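Local atomic coordinates of Exo-beta-1,4-mannosidase (Rhizomucor miehei, PDB entry 4LYP), a protein that hydrolyses terminal beta-linked mannose residues as a family 5 glycoside hydrolase with a TIM-barrel fold, and also has transglycosylation activity. Residues Gly150-Trp155 with Glu183-Ala188; Pro109-Pro114 with Ile172-Gly177; Met340-Trp345 with Thr359-Lys364. One frame throughout, in Å; residues are numbered along the deposited sequence. Where two conformers were deposited one is given.

Contact 1: Gly150-Trp155 with Glu183-Ala188; sequences GNFWQW and EFTQFA
Phe152 and Ala188 mark the closest backbone approach, 7.0 Å between their CA atoms, where the loop Gly150-Trp155 passes the helix that carries Glu183-Ala188. Side chains do most of the joining. The Phe152 ring reaches the helix because CG lies anti to the backbone N (chi1 -173°), and its far end settles between Thr185 and Ala188. CZ of Phe152 is 3.6 Å from the backbone O of Thr185, which lies at the ring edge. The methyl CB of Ala188 makes an off-centre CH-pi contact, 4.2 Å from the Phe152 ring centroid. Thr185 crosses Phe152 at about a right angle and puts its CG2 3.8 Å from CZ of Phe152.

The loop follows strand 144-148 of the TIM barrel, and Trp153 belongs to a pocket that holds a guanidine molecule in this crystal. Trp153 NE1 is hydrogen-bonded to Glu238, another residue of that pocket. The benzo end of the indole lies against the helix. There CE3 of Trp153 is 3.7 Å from CE2 of Phe184. These two rings meet rim to rim, with planes 25° apart, and neither covers the other. Thr185 OG1 lies 3.7 Å from CH2 of Trp153, but its hydrogen bond is to Tyr181 O. Within the loop, CD2 of Phe152 sits 3.5 Å above the indole plane, over its centre. Gln154 bends at chi2 and brings OE1 over one face of the Phe184 ring. Its NE2 is bonded to Tyr181 OH, which ties the amide to the first turn of helix 181-193.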
loop_
_atom_site.group_PDB
_atom_site.type_symbol
_atom_site.label_atom_id
_atom_site.label_comp_id
_atom_site.label_asym_id
_atom_site.label_seq_id
_atom_site.Cartn_x
_atom_site.Cartn_y
_atom_site.Cartn_z
ATOM N N GLY A 150 -2.169 -3.473 8.996
ATOM C CA GLY A 150 -2.687 -2.370 9.815
ATOM C C GLY A 150 -2.366 -1.075 9.168
ATOM O O GLY A 150 -1.834 -1.068 8.038
ATOM N N ASN A 151 -2.641 0.004 9.876
ATOM C CA ASN A 151 -2.539 1.332 9.238
ATOM C C ASN A 151 -2.326 2.349 10.304
ATOM O O ASN A 151 -3.104 2.380 11.275
ATOM C CB ASN A 151 -3.828 1.623 8.469
ATOM C CG ASN A 151 -3.770 2.830 7.555
ATOM O OD1 ASN A 151 -2.737 3.506 7.398
ATOM N ND2 ASN A 151 -4.881 3.053 6.889
ATOM N N PHE A 152 -1.313 3.178 10.217
ATOM C CA PHE A 152 -1.214 4.293 11.150
ATOM C C PHE A 152 -2.443 5.187 10.978
ATOM O O PHE A 152 -2.920 5.759 11.991
ATOM C CB PHE A 152 0.082 5.055 10.929
ATOM C CG PHE A 152 0.275 6.103 11.983
ATOM C CD1 PHE A 152 0.835 5.752 13.220
ATOM C CD2 PHE A 152 -0.191 7.427 11.802
ATOM C CE1 PHE A 152 0.959 6.676 14.230
ATOM C CE2 PHE A 152 -0.058 8.372 12.841
ATOM C CZ PHE A 152 0.524 7.967 14.057
ATOM N N TRP A 153 -2.842 5.427 9.734
ATOM C CA TRP A 153 -3.815 6.445 9.419
ATOM C C TRP A 153 -5.237 5.974 9.589
ATOM O O TRP A 153 -5.565 4.787 9.831
ATOM C CB TRP A 153 -3.553 7.013 8.012
ATOM C CG TRP A 153 -2.177 7.561 7.912
ATOM C CD1 TRP A 153 -1.134 7.029 7.188
ATOM C CD2 TRP A 153 -1.625 8.705 8.589
ATOM N NE1 TRP A 153 0.033 7.759 7.400
ATOM C CE2 TRP A 153 -0.257 8.798 8.249
ATOM C CE3 TRP A 153 -2.176 9.656 9.499
ATOM C CZ2 TRP A 153 0.576 9.786 8.767
ATOM C CZ3 TRP A 153 -1.321 10.612 10.032
ATOM C CH2 TRP A 153 0.042 10.694 9.672
ATOM N N GLN A 154 -6.159 6.939 9.409
ATOM C CA GLN A 154 -7.558 6.775 9.853
ATOM C C GLN A 154 -8.468 6.150 8.842
ATOM O O GLN A 154 -9.623 5.821 9.164
ATOM C CB GLN A 154 -8.124 8.146 10.275
ATOM C CG GLN A 154 -8.372 9.181 9.153
ATOM C CD GLN A 154 -7.147 10.002 8.743
ATOM O OE1 GLN A 154 -5.984 9.569 8.813
ATOM N NE2 GLN A 154 -7.423 11.237 8.276
ATOM N N TRP A 155 -8.013 5.928 7.602
ATOM C CA TRP A 155 -8.920 5.515 6.499
ATOM C C TRP A 155 -9.301 4.092 6.519
ATOM O O TRP A 155 -10.197 3.664 5.790
ATOM C CB TRP A 155 -8.362 5.982 5.184
ATOM C CG TRP A 155 -6.961 5.546 4.834
ATOM C CD1 TRP A 155 -5.789 6.292 4.970
ATOM C CD2 TRP A 155 -6.593 4.273 4.175
ATOM N NE1 TRP A 155 -4.739 5.576 4.462
ATOM C CE2 TRP A 155 -5.176 4.360 3.945
ATOM C CE3 TRP A 155 -7.265 3.127 3.789
ATOM C CZ2 TRP A 155 -4.456 3.344 3.328
ATOM C CZ3 TRP A 155 -6.559 2.141 3.161
ATOM C CH2 TRP A 155 -5.146 2.235 2.927
ATOM N N GLU A 183 -1.593 16.614 16.012
ATOM C CA GLU A 183 -2.546 16.278 17.093
ATOM C C GLU A 183 -3.039 14.804 16.880
ATOM O O GLU A 183 -2.984 13.942 17.789
ATOM C CB GLU A 183 -3.777 17.184 17.217
ATOM C CG GLU A 183 -4.640 16.717 18.401
ATOM C CD GLU A 183 -5.827 17.607 18.731
ATOM O OE1 GLU A 183 -5.908 18.767 18.238
ATOM O OE2 GLU A 183 -6.712 17.147 19.509
ATOM N N PHE A 184 -3.482 14.478 15.650
ATOM C CA PHE A 184 -3.898 13.117 15.353
ATOM C C PHE A 184 -2.716 12.160 15.563
ATOM O O PHE A 184 -2.891 11.057 16.125
ATOM C CB PHE A 184 -4.430 13.009 13.921
ATOM C CG PHE A 184 -4.732 11.593 13.536
ATOM C CD1 PHE A 184 -5.946 11.038 13.936
ATOM C CD2 PHE A 184 -3.811 10.819 12.911
ATOM C CE1 PHE A 184 -6.209 9.688 13.684
ATOM C CE2 PHE A 184 -4.063 9.456 12.631
ATOM C CZ PHE A 184 -5.226 8.916 13.054
ATOM N N THR A 185 -1.514 12.499 15.041
ATOM C CA THR A 185 -0.362 11.639 15.147
ATOM C C THR A 185 -0.023 11.324 16.583
ATOM O O THR A 185 0.251 10.205 16.888
ATOM C CB THR A 185 0.879 12.211 14.387
ATOM O OG1 THR A 185 0.591 12.306 12.999
ATOM C CG2 THR A 185 2.126 11.364 14.565
ATOM N N GLN A 186 -0.045 12.309 17.473
ATOM C CA GLN A 186 0.275 12.033 18.899
ATOM C C GLN A 186 -0.757 11.106 19.500
ATOM O O GLN A 186 -0.430 10.215 20.312
ATOM C CB GLN A 186 0.292 13.373 19.697
ATOM C CG GLN A 186 1.518 14.207 19.443
ATOM C CD GLN A 186 1.850 15.213 20.504
ATOM O OE1 GLN A 186 2.306 16.276 20.179
ATOM N NE2 GLN A 186 1.715 14.850 21.796
ATOM N N PHE A 187 -2.023 11.222 19.060
ATOM C CA PHE A 187 -3.115 10.391 19.570
ATOM C C PHE A 187 -2.844 8.934 19.127
ATOM O O PHE A 187 -2.841 8.012 19.962
ATOM C CB PHE A 187 -4.453 10.855 19.022
ATOM C CG PHE A 187 -5.605 10.032 19.483
ATOM C CD1 PHE A 187 -5.991 8.916 18.735
ATOM C CD2 PHE A 187 -6.408 10.461 20.556
ATOM C CE1 PHE A 187 -7.079 8.092 19.138
ATOM C CE2 PHE A 187 -7.550 9.738 20.883
ATOM C CZ PHE A 187 -7.872 8.518 20.212
ATOM N N ALA A 188 -2.637 8.703 17.829
ATOM C CA ALA A 188 -2.516 7.383 17.293
ATOM C C ALA A 188 -1.178 6.721 17.669
ATOM O O ALA A 188 -1.118 5.480 17.832
ATOM C CB ALA A 188 -2.677 7.402 15.805
#

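Contact 2: Pro109-Pro114 with Ile172-Gly177; sequences PYRMRP and IPYPVG
The hydroxyl of Tyr174 is held by Arg111 and by Gln108, the residue just before Pro109-Pro114. Its stronger partner is Gln108 OE1. Arg111 NH1 adds a weak bond to Tyr174 OH at 2.9 Å, with an N-H...O angle of only 125°. The guanidinium stands almost perpendicular to the phenol ring, their planes 88° apart, and NH1 comes to the ring edge. Arg111 gets there through a bend at chi3 (69°). Other bonds hold its guanidinium as well: NH2 to Glu103 O and NH1 to Gln161 OE1. CD1 of Ile172 lies at the guanidinium edge, 3.7 Å from Arg111 NH1.

Both faces of the Tyr174 ring are met near the rim. Tyr110 turns an edge to one face in an offset edge-to-face pair, with centroids 5.4 Å apart. Its CD2 is 3.7 Å from CG of Tyr174. Over the opposite face of Tyr174 lies Ile172 O of its own segment, 3.6 Å above the ring plane. CG of Pro109 adds an apolar contact, 3.8 Å from CE2 of Tyr174. Further out, the Tyr110 OH meets CG2 of Val176 at 3.6 Å.

Pro173 and Pro175 are each the centre of an inverse gamma turn, and Tyr174 projects from between them. The arrangement joins two long loops of the TIM barrel, one after strand 95-99 and one after helix 158-167, by an edge-to-face tyrosine pair.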
loop_
_atom_site.group_PDB
_atom_site.type_symbol
_atom_site.label_atom_id
_atom_site.label_comp_id
_atom_site.label_asym_id
_atom_site.label_seq_id
_atom_site.Cartn_x
_atom_site.Cartn_y
_atom_site.Cartn_z
ATOM N N PRO A 109 -16.677 8.455 10.280
ATOM C CA PRO A 109 -16.321 9.101 8.997
ATOM C C PRO A 109 -14.927 8.717 8.597
ATOM O O PRO A 109 -14.093 8.239 9.388
ATOM C CB PRO A 109 -16.431 10.588 9.352
ATOM C CG PRO A 109 -16.015 10.648 10.839
ATOM C CD PRO A 109 -16.601 9.397 11.431
ATOM N N TYR A 110 -14.603 8.963 7.331
ATOM C CA TYR A 110 -13.246 8.935 6.788
ATOM C C TYR A 110 -12.672 7.531 6.666
ATOM O O TYR A 110 -11.435 7.407 6.500
ATOM C CB TYR A 110 -12.263 9.844 7.563
ATOM C CG TYR A 110 -12.826 11.210 7.879
ATOM C CD1 TYR A 110 -13.337 12.044 6.885
ATOM C CD2 TYR A 110 -12.943 11.590 9.201
ATOM C CE1 TYR A 110 -13.937 13.273 7.210
ATOM C CE2 TYR A 110 -13.510 12.823 9.575
ATOM C CZ TYR A 110 -14.022 13.619 8.600
ATOM O OH TYR A 110 -14.629 14.814 8.917
ATOM N N ARG A 111 -13.469 6.453 6.697
ATOM C CA ARG A 111 -12.896 5.128 6.671
ATOM C C ARG A 111 -13.716 4.152 5.838
ATOM O O ARG A 111 -14.933 4.291 5.572
ATOM C CB ARG A 111 -12.664 4.503 8.069
ATOM C CG ARG A 111 -13.970 4.260 8.884
ATOM C CD ARG A 111 -13.699 3.559 10.189
ATOM N NE ARG A 111 -12.991 4.418 11.102
ATOM C CZ ARG A 111 -12.765 4.106 12.401
ATOM N NH1 ARG A 111 -12.247 5.004 13.196
ATOM N NH2 ARG A 111 -13.035 2.864 12.799
ATOM N N MET A 112 -13.062 3.057 5.453
ATOM C CA MET A 112 -13.673 1.981 4.707
ATOM C C MET A 112 -14.851 1.415 5.448
ATOM O O MET A 112 -14.779 1.132 6.647
ATOM C CB MET A 112 -12.637 0.869 4.580
ATOM C CG MET A 112 -11.415 1.297 3.706
ATOM S SD MET A 112 -9.850 0.419 4.085
ATOM C CE MET A 112 -10.167 -1.259 3.543
ATOM N N ARG A 113 -15.945 1.200 4.735
ATOM C CA ARG A 113 -17.160 0.663 5.315
ATOM C C ARG A 113 -17.775 -0.329 4.310
ATOM O O ARG A 113 -17.842 -0.021 3.114
ATOM C CB ARG A 113 -18.192 1.800 5.601
ATOM C CG ARG A 113 -19.384 1.340 6.435
ATOM C CD ARG A 113 -20.454 2.393 6.578
ATOM N NE ARG A 113 -19.999 3.552 7.315
ATOM C CZ ARG A 113 -19.971 4.836 6.975
ATOM N NH1 ARG A 113 -20.345 5.192 5.762
ATOM N NH2 ARG A 113 -19.596 5.772 7.890
ATOM N N PRO A 114 -18.299 -1.466 4.756
ATOM C CA PRO A 114 -18.203 -1.941 6.138
ATOM C C PRO A 114 -16.751 -2.404 6.458
ATOM O O PRO A 114 -16.018 -2.855 5.540
ATOM C CB PRO A 114 -19.207 -3.135 6.172
ATOM C CG PRO A 114 -19.192 -3.653 4.734
ATOM C CD PRO A 114 -18.931 -2.461 3.856
ATOM N N ILE A 172 -12.216 10.156 18.219
ATOM C CA ILE A 172 -10.828 10.227 17.683
ATOM C C ILE A 172 -10.654 11.641 17.101
ATOM O O ILE A 172 -11.520 12.088 16.348
ATOM C CB ILE A 172 -10.668 9.146 16.637
ATOM C CG1 ILE A 172 -10.788 7.756 17.253
ATOM C CG2 ILE A 172 -9.354 9.281 15.871
ATOM C CD1 ILE A 172 -10.763 6.650 16.201
ATOM N N PRO A 173 -9.506 12.288 17.338
ATOM C CA PRO A 173 -9.312 13.655 16.804
ATOM C C PRO A 173 -8.852 13.539 15.334
ATOM O O PRO A 173 -7.660 13.762 14.995
ATOM C CB PRO A 173 -8.202 14.179 17.726
ATOM C CG PRO A 173 -7.382 12.952 18.090
ATOM C CD PRO A 173 -8.458 11.900 18.315
ATOM N N TYR A 174 -9.806 13.263 14.442
ATOM C CA TYR A 174 -9.467 13.176 13.031
ATOM C C TYR A 174 -8.916 14.531 12.589
ATOM O O TYR A 174 -9.363 15.605 13.026
ATOM C CB TYR A 174 -10.745 12.845 12.203
ATOM C CG TYR A 174 -11.351 11.512 12.538
ATOM C CD1 TYR A 174 -10.561 10.323 12.430
ATOM C CD2 TYR A 174 -12.655 11.380 13.027
ATOM C CE1 TYR A 174 -11.104 9.089 12.739
ATOM C CE2 TYR A 174 -13.229 10.178 13.362
ATOM C CZ TYR A 174 -12.428 9.022 13.210
ATOM O OH TYR A 174 -12.930 7.784 13.508
ATOM N N PRO A 175 -7.933 14.501 11.668
ATOM C CA PRO A 175 -7.184 15.796 11.313
ATOM C C PRO A 175 -7.946 16.576 10.233
ATOM O O PRO A 175 -7.570 16.677 9.090
ATOM C CB PRO A 175 -5.825 15.259 10.843
ATOM C CG PRO A 175 -6.158 13.928 10.271
ATOM C CD PRO A 175 -7.232 13.331 11.169
ATOM N N VAL A 176 -9.076 17.093 10.635
ATOM C CA VAL A 176 -9.962 17.938 9.820
ATOM C C VAL A 176 -10.333 19.168 10.689
ATOM O O VAL A 176 -10.066 19.230 11.878
ATOM C CB VAL A 176 -11.260 17.203 9.383
ATOM C CG1 VAL A 176 -10.895 16.020 8.516
ATOM C CG2 VAL A 176 -12.120 16.789 10.589
ATOM N N GLY A 177 -10.875 20.180 10.019
ATOM C CA GLY A 177 -11.110 21.488 10.627
ATOM C C GLY A 177 -9.849 22.081 11.245
ATOM O O GLY A 177 -8.799 22.200 10.559
#

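Contact 3: Met340-Trp345 with Thr359-Lys364; sequences MARDAW and TPTSHK
The two backbones run close together, with CA atoms 4.7 Å apart at Arg342 and Thr361 and 5.3 Å apart at Met340 and Lys364. Asp343 N donates to Pro360 O at 2.8 Å. Asp343, the centre of an inverse gamma turn, places its carboxylate at the start of helix 362-380. OD1 accepts from His363 N at 2.9 Å on its syn side, in a nearly straight bond (176°). OD2 accepts from Ser362 N. In one of the two conformers of Ser362, OG also bonds to OD2, from the opposite face of the carboxylate plane.

The five-membered ring of Trp345 stacks on the His363 ring with an offset, centroids 3.8 Å apart and planes 21° apart. His363 ND1 is bonded to Tyr300 OH. Arg342 NE donates to Thr359 O at 2.9 Å, while CG2 of Thr361 lies 3.5 Å above the centre of the guanidinium. A salt bridge joins Arg342 to Asp427. Lys364 NZ is bonded to Tyr421 O and also to a water that lies within bonding distance of Met340 O.

Two backbone N-H groups in the first helical turn are thus met by one carboxylate. Its negative charge is probably stabilised by the positive end of the helix dipole and by the salt bridge from OD2 to Arg346.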
loop_
_atom_site.group_PDB
_atom_site.type_symbol
_atom_site.label_atom_id
_atom_site.label_comp_id
_atom_site.label_asym_id
_atom_site.label_seq_id
_atom_site.Cartn_x
_atom_site.Cartn_y
_atom_site.Cartn_z
ATOM N N MET A 340 0.750 11.347 -8.154
ATOM C CA MET A 340 0.632 12.777 -8.484
ATOM C C MET A 340 -0.809 13.026 -8.942
ATOM O O MET A 340 -1.444 12.156 -9.535
ATOM C CB MET A 340 1.670 13.166 -9.535
ATOM C CG MET A 340 1.595 14.598 -9.961
ATOM S SD MET A 340 3.007 15.155 -10.957
ATOM C CE MET A 340 4.254 15.380 -9.667
ATOM N N ALA A 341 -1.241 14.260 -8.653
ATOM C CA ALA A 341 -2.573 14.747 -9.000
ATOM C C ALA A 341 -2.697 14.961 -10.513
ATOM O O ALA A 341 -1.722 14.979 -11.276
ATOM C CB ALA A 341 -2.798 16.073 -8.291
ATOM N N ARG A 342 -3.951 15.173 -10.917
ATOM C CA ARG A 342 -4.274 15.579 -12.307
ATOM C C ARG A 342 -3.872 17.020 -12.489
ATOM O O ARG A 342 -3.394 17.700 -11.578
ATOM C CB ARG A 342 -5.740 15.328 -12.583
ATOM C CG ARG A 342 -6.244 13.923 -12.134
ATOM C CD ARG A 342 -7.645 13.582 -12.587
ATOM N NE ARG A 342 -7.722 13.072 -13.973
ATOM C CZ ARG A 342 -7.539 11.802 -14.284
ATOM N NH1 ARG A 342 -7.750 11.434 -15.579
ATOM N NH2 ARG A 342 -7.139 10.882 -13.399
ATOM N N ASP A 343 -4.050 17.508 -13.744
ATOM C CA ASP A 343 -3.536 18.832 -14.143
ATOM C C ASP A 343 -4.355 20.035 -13.638
ATOM O O ASP A 343 -4.921 20.823 -14.417
ATOM C CB ASP A 343 -3.461 18.924 -15.677
ATOM C CG ASP A 343 -2.333 18.133 -16.325
ATOM O OD1 ASP A 343 -1.315 17.772 -15.630
ATOM O OD2 ASP A 343 -2.386 17.960 -17.557
ATOM N N ALA A 344 -4.414 20.204 -12.306
ATOM C CA ALA A 344 -5.145 21.280 -11.651
ATOM C C ALA A 344 -4.743 22.634 -12.198
ATOM O O ALA A 344 -5.578 23.567 -12.286
ATOM C CB ALA A 344 -4.918 21.248 -10.139
ATOM N N TRP A 345 -3.472 22.781 -12.589
ATOM C CA TRP A 345 -2.916 24.012 -13.096
ATOM C C TRP A 345 -3.577 24.516 -14.357
ATOM O O TRP A 345 -3.402 25.690 -14.706
ATOM C CB TRP A 345 -1.381 23.848 -13.281
ATOM C CG TRP A 345 -1.061 22.716 -14.256
ATOM C CD1 TRP A 345 -0.813 21.398 -13.943
ATOM C CD2 TRP A 345 -1.006 22.803 -15.693
ATOM N NE1 TRP A 345 -0.601 20.657 -15.065
ATOM C CE2 TRP A 345 -0.724 21.474 -16.172
ATOM C CE3 TRP A 345 -1.148 23.865 -16.644
ATOM C CZ2 TRP A 345 -0.589 21.133 -17.542
ATOM C CZ3 TRP A 345 -0.986 23.536 -18.012
ATOM C CH2 TRP A 345 -0.725 22.201 -18.454
ATOM N N THR A 359 -10.165 15.656 -16.538
ATOM C CA THR A 359 -8.966 16.521 -16.492
ATOM C C THR A 359 -7.772 15.717 -16.908
ATOM O O THR A 359 -7.569 14.600 -16.447
ATOM C CB THR A 359 -8.839 17.112 -15.082
ATOM O OG1 THR A 359 -9.980 17.943 -14.917
ATOM C CG2 THR A 359 -7.560 17.875 -14.924
ATOM N N PRO A 360 -6.911 16.271 -17.793
ATOM C CA PRO A 360 -5.726 15.529 -18.195
ATOM C C PRO A 360 -4.709 15.316 -17.070
ATOM O O PRO A 360 -4.767 15.968 -16.030
ATOM C CB PRO A 360 -5.071 16.416 -19.275
ATOM C CG PRO A 360 -6.170 17.304 -19.740
ATOM C CD PRO A 360 -7.037 17.542 -18.546
ATOM N N THR A 361 -3.756 14.421 -17.363
ATOM C CA THR A 361 -2.728 14.023 -16.432
ATOM C C THR A 361 -1.357 14.225 -17.057
ATOM O O THR A 361 -0.462 13.403 -16.905
ATOM C CB THR A 361 -2.935 12.577 -15.960
ATOM O OG1 THR A 361 -2.948 11.687 -17.091
ATOM C CG2 THR A 361 -4.222 12.394 -15.190
ATOM N N SER A 362 -1.138 15.359 -17.756
ATOM C CA SER A 362 0.178 15.490 -18.399
ATOM C C SER A 362 1.337 15.604 -17.416
ATOM O O SER A 362 2.376 15.025 -17.660
ATOM C CB SER A 362 0.185 16.635 -19.378
ATOM O OG SER A 362 0.014 17.910 -18.744
ATOM N N HIS A 363 1.158 16.311 -16.285
ATOM C CA HIS A 363 2.265 16.354 -15.325
ATOM C C HIS A 363 2.516 15.000 -14.727
ATOM O O HIS A 363 3.648 14.529 -14.651
ATOM C CB HIS A 363 1.970 17.363 -14.214
ATOM C CG HIS A 363 2.208 18.775 -14.591
ATOM N ND1 HIS A 363 2.322 19.796 -13.675
ATOM C CD2 HIS A 363 2.417 19.366 -15.838
ATOM C CE1 HIS A 363 2.575 20.926 -14.303
ATOM N NE2 HIS A 363 2.588 20.707 -15.604
ATOM N N LYS A 364 1.415 14.357 -14.240
ATOM C CA LYS A 364 1.515 13.026 -13.657
ATOM C C LYS A 364 2.189 12.034 -14.588
ATOM O O LYS A 364 3.004 11.200 -14.184
ATOM C CB LYS A 364 0.103 12.556 -13.320
ATOM C CG LYS A 364 -0.008 11.143 -12.761
ATOM C CD LYS A 364 -1.495 10.772 -12.656
ATOM C CE LYS A 364 -1.734 9.576 -11.770
ATOM N NZ LYS A 364 -3.219 9.337 -11.598
HETATM O O HOH W 1 -3.952 11.758 -10.653
HETATM O O HOH W 2 -1.176 15.537 -13.980
HETATM O O HOH W 3 -7.415 12.463 -18.455
#

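In the fold
Contacts 1 and 2 are neighbours, with centres 10 Å apart, and their segments alternate along the chain. Residues 109-114 come first, then 150-155, 172-177 and 183-188. They touch directly: Trp155 O probably accepts a hydrogen bond from Met112 N, and Pro173 packs on Phe187. Loops after strands 95-99 and 144-148 are thereby joined to each other and to helix 181-193. Contact 1 supplies Trp153 to the guanidine pocket that also holds Glu238 and Glu416; contact 2 lies further out. Contact 3, later in the same TIM barrel, joins the loop after strand 333-338 to the start of helix 362-380. Its centre lies 29 and 27 Å from those of contacts 1 and 2.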